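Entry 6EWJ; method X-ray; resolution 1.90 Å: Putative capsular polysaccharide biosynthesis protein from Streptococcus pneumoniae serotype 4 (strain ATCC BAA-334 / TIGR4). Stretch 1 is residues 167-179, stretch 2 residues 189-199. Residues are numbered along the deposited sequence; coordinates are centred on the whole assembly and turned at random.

Stretch 1 167-179: AFNRIVIVSDSAH
Stretch 2, residues 189-199: PSGSIADFTSF

Two parallel strands of one chain lie side by side, their N-to-C directions 17° apart and their axes 4.5 Å apart at closest approach. Stretch 1 leaves a helix at Asn169 (phi/psi 58/29), passes through extended Arg170 (-157/177) and enters its strand at Val172; stretch 2 runs as loop to Asp195 (-60/-48) and becomes strand at Phe196 (-132/154). The register pairs Val174 with Phe196 (CA-CA 4.7 Å), Ser175 with Thr197 (CA-CA 4.5 Å) and Asp176 with Ser198 (CA-CA 5.3 Å).

The backbone ladder is staggered, as parallel strands require. Ser175 straddles Thr197: its N donates to Phe196 O (2.8 Å), and its O accepts from Ser198 N (2.9 Å), with a weak addition from Ser198 OG (3.4 Å; chi1 p). Ile173 O receives two weak bonds, from Asp195 N (2.9 Å, bent to 121°) and from Phe196 N (3.3 Å). Ser177 N reaches Ser198 O at 2.8 Å, but an angle of 129° makes this bond weak too. CA-H...O contacts fill in between, Val174 CA to Phe196 O at 3.2 Å and Thr197 CA to Ser175 O at 3.4 Å.

Asp195 (chi1 m, chi2 -46°) points its CB toward stretch 1 and has both carboxylate oxygens engaged. Arg170 (chi1 p, chi2 and chi3 t, chi4 84°) meets it in a two-pronged salt bridge, NH1 to OD2 at 2.7 Å and NH2 to OD1 at 2.9 Å, both nearly straight; the carboxylate thus lies at the guanidinium edge, where the N-H groups point. Asp195 OD2 also accepts from Ile173 N (2.9 Å, 174°), satisfying that amide ahead of the ladder, while Arg170 NH1 additionally donates to Ile171 O (2.9 Å).

On the face carrying Val174 and Phe196, apolar groups gather: Val172 CG1 (chi1 t) abuts the edge of the Phe196 ring (chi1 m, chi2 81°), 3.7 Å from CD1, and Phe168 CE1 (chi1 m, chi2 93°) lies 3.9 Å from Phe196 CE1. Val174 CG2 (chi1 t) sits 4.1 Å from Phe196 CB. On this same face, Asp176 OD1 (chi1 t) accepts from Ala178 N (3.0 Å), and its OD2 is hydrogen-bonded elsewhere in the structure.

The Ser175 and Thr197 side chains share the other face. Ala194 CB packs 3.6 Å from Ser175 CB, and Ser177 OG (chi1 m) is 2.7 Å from Ser190 OG (chi1 t), a hydroxyl pair in which either could be the donor. Ser175 OG (chi1 t) is hydrogen-bonded elsewhere in the structure. Phe199 (chi1 m, chi2 -78°) brings CE1 within 3.5 Å of Ser177 CB.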

# COMPACT_ATOMS: atom_id res chain seq x y z
N ALA A 167 -1.25 -21.78 18.39
CA ALA A 167 -1.57 -22.86 17.45
C ALA A 167 -0.30 -23.65 17.07
O ALA A 167 -0.25 -24.88 17.10
CB ALA A 167 -2.27 -22.27 16.21
N PHE A 168 0.69 -22.91 16.61
CA PHE A 168 2.02 -23.45 16.33
C PHE A 168 2.72 -24.04 17.55
O PHE A 168 3.24 -25.16 17.53
CB PHE A 168 2.83 -22.34 15.61
CG PHE A 168 2.49 -22.21 14.16
CD1 PHE A 168 1.51 -21.32 13.74
CD2 PHE A 168 3.09 -23.03 13.22
CE1 PHE A 168 1.19 -21.21 12.40
CE2 PHE A 168 2.78 -22.93 11.88
CZ PHE A 168 1.83 -22.01 11.47
N ASN A 169 2.71 -23.27 18.61
CA ASN A 169 3.44 -23.51 19.81
C ASN A 169 4.98 -23.65 19.74
O ASN A 169 5.62 -24.29 20.57
CB ASN A 169 2.83 -24.60 20.71
CG ASN A 169 2.81 -24.15 22.17
OD1 ASN A 169 3.59 -24.62 23.01
ND2 ASN A 169 1.97 -23.15 22.46
N ARG A 170 5.53 -22.96 18.75
CA ARG A 170 6.95 -22.88 18.52
C ARG A 170 7.24 -21.60 17.71
O ARG A 170 6.30 -20.89 17.30
CB ARG A 170 7.42 -24.13 17.75
CG ARG A 170 6.66 -24.44 16.45
CD ARG A 170 7.51 -25.32 15.53
NE ARG A 170 6.81 -25.73 14.30
CZ ARG A 170 6.71 -25.01 13.19
NH1 ARG A 170 7.22 -23.78 13.11
NH2 ARG A 170 6.06 -25.49 12.14
N ILE A 171 8.51 -21.34 17.46
CA ILE A 171 8.93 -20.28 16.55
C ILE A 171 8.34 -20.55 15.17
O ILE A 171 8.41 -21.67 14.68
CB ILE A 171 10.48 -20.17 16.47
CG1 ILE A 171 11.05 -19.66 17.80
CG2 ILE A 171 10.91 -19.19 15.37
CD1 ILE A 171 12.52 -19.91 18.00
N VAL A 172 7.78 -19.52 14.55
CA VAL A 172 7.18 -19.64 13.23
C VAL A 172 8.24 -19.25 12.22
O VAL A 172 8.96 -18.22 12.41
CB VAL A 172 5.89 -18.78 13.13
CG1 VAL A 172 5.36 -18.75 11.69
CG2 VAL A 172 4.80 -19.30 14.07
N ILE A 173 8.35 -20.02 11.13
CA ILE A 173 9.34 -19.75 10.11
C ILE A 173 8.69 -19.15 8.92
O ILE A 173 7.86 -19.80 8.31
CB ILE A 173 10.16 -20.99 9.71
CG1 ILE A 173 10.82 -21.59 10.95
CG2 ILE A 173 11.21 -20.59 8.69
CD1 ILE A 173 11.61 -22.86 10.69
N VAL A 174 9.08 -17.92 8.59
CA VAL A 174 8.47 -17.14 7.52
C VAL A 174 9.51 -16.92 6.45
O VAL A 174 10.47 -16.15 6.65
CB VAL A 174 7.98 -15.79 8.02
CG1 VAL A 174 7.45 -14.94 6.87
CG2 VAL A 174 6.94 -16.01 9.12
N SER A 175 9.29 -17.50 5.28
CA SER A 175 10.20 -17.32 4.15
C SER A 175 10.06 -15.97 3.47
O SER A 175 8.96 -15.63 2.96
CB SER A 175 9.95 -18.41 3.09
OG SER A 175 10.74 -18.11 1.92
N ASP A 176 11.16 -15.21 3.39
CA ASP A 176 11.25 -14.15 2.41
C ASP A 176 11.64 -14.69 1.06
O ASP A 176 12.82 -14.86 0.76
CB ASP A 176 12.19 -13.03 2.86
CG ASP A 176 12.27 -11.90 1.85
OD1 ASP A 176 11.67 -11.99 0.75
OD2 ASP A 176 12.96 -10.89 2.13
N SER A 177 10.61 -15.01 0.26
CA SER A 177 10.76 -15.52 -1.12
C SER A 177 10.56 -14.46 -2.21
O SER A 177 10.07 -14.73 -3.30
CB SER A 177 9.81 -16.69 -1.34
OG SER A 177 10.31 -17.83 -0.69
N ALA A 178 10.98 -13.25 -1.93
CA ALA A 178 10.90 -12.22 -2.93
C ALA A 178 11.59 -12.70 -4.24
O ALA A 178 11.16 -12.36 -5.31
CB ALA A 178 11.49 -10.90 -2.41
N HIS A 179 12.71 -13.41 -4.10
CA HIS A 179 13.51 -13.81 -5.22
C HIS A 179 13.19 -15.21 -5.71
O HIS A 179 13.85 -15.70 -6.61
CB HIS A 179 14.99 -13.78 -4.85
CG HIS A 179 15.50 -12.45 -4.40
ND1 HIS A 179 16.78 -12.29 -3.93
CD2 HIS A 179 14.94 -11.21 -4.36
CE1 HIS A 179 16.99 -11.03 -3.62
NE2 HIS A 179 15.89 -10.34 -3.87
N PRO A 189 7.74 -26.70 -4.01
CA PRO A 189 7.81 -25.28 -4.40
C PRO A 189 7.91 -24.38 -3.22
O PRO A 189 7.28 -24.62 -2.19
CB PRO A 189 6.48 -25.04 -5.15
CG PRO A 189 5.65 -26.24 -4.93
CD PRO A 189 6.50 -27.36 -4.48
N SER A 190 8.70 -23.33 -3.36
CA SER A 190 8.74 -22.27 -2.35
C SER A 190 7.30 -21.79 -2.20
O SER A 190 6.54 -21.78 -3.21
CB SER A 190 9.69 -21.14 -2.73
OG SER A 190 10.01 -20.39 -1.55
N GLY A 191 6.90 -21.54 -0.97
CA GLY A 191 5.49 -21.33 -0.63
C GLY A 191 4.96 -22.48 0.23
O GLY A 191 4.27 -22.24 1.20
N SER A 192 5.36 -23.71 -0.12
CA SER A 192 4.95 -24.93 0.58
C SER A 192 5.94 -25.40 1.65
O SER A 192 5.69 -26.40 2.29
CB SER A 192 4.75 -26.07 -0.43
OG SER A 192 5.97 -26.54 -0.97
N ILE A 193 7.02 -24.67 1.89
CA ILE A 193 8.09 -25.18 2.75
C ILE A 193 8.05 -24.53 4.14
O ILE A 193 8.02 -25.21 5.16
CB ILE A 193 9.43 -24.98 2.07
CG1 ILE A 193 9.42 -25.61 0.68
CG2 ILE A 193 10.55 -25.60 2.92
CD1 ILE A 193 10.38 -24.96 -0.29
N ALA A 194 8.13 -23.21 4.16
CA ALA A 194 8.04 -22.46 5.39
C ALA A 194 6.61 -22.47 5.89
O ALA A 194 5.68 -22.83 5.16
CB ALA A 194 8.50 -21.05 5.15
N ASP A 195 6.45 -22.09 7.14
CA ASP A 195 5.11 -21.89 7.72
C ASP A 195 4.30 -20.83 6.96
O ASP A 195 3.14 -21.03 6.59
CB ASP A 195 5.24 -21.56 9.20
CG ASP A 195 5.85 -22.67 9.99
OD1 ASP A 195 5.46 -23.86 9.82
OD2 ASP A 195 6.74 -22.39 10.84
N PHE A 196 4.93 -19.71 6.71
CA PHE A 196 4.36 -18.66 5.86
C PHE A 196 5.44 -18.23 4.87
O PHE A 196 6.66 -18.34 5.18
CB PHE A 196 3.92 -17.42 6.68
CG PHE A 196 2.79 -17.66 7.63
CD1 PHE A 196 3.02 -18.25 8.86
CD2 PHE A 196 1.51 -17.26 7.32
CE1 PHE A 196 1.99 -18.47 9.75
CE2 PHE A 196 0.46 -17.46 8.20
CZ PHE A 196 0.69 -18.07 9.41
N THR A 197 5.01 -17.72 3.72
CA THR A 197 5.93 -17.22 2.70
C THR A 197 5.43 -15.90 2.11
O THR A 197 4.23 -15.78 1.77
CB THR A 197 6.15 -18.27 1.58
OG1 THR A 197 6.58 -19.51 2.16
CG2 THR A 197 7.19 -17.81 0.57
N SER A 198 6.33 -14.94 1.93
CA SER A 198 6.08 -13.76 1.07
C SER A 198 6.82 -13.82 -0.25
O SER A 198 7.99 -14.13 -0.30
CB SER A 198 6.47 -12.41 1.76
OG SER A 198 7.76 -12.52 2.31
N PHE A 199 6.14 -13.41 -1.28
CA PHE A 199 6.67 -13.27 -2.62
C PHE A 199 6.58 -11.84 -3.11
O PHE A 199 5.70 -11.06 -2.66
CB PHE A 199 5.85 -14.14 -3.58
CG PHE A 199 6.01 -15.63 -3.37
CD1 PHE A 199 7.13 -16.29 -3.83
CD2 PHE A 199 5.00 -16.38 -2.74
CE1 PHE A 199 7.30 -17.67 -3.63
CE2 PHE A 199 5.14 -17.76 -2.55
CZ PHE A 199 6.28 -18.39 -3.02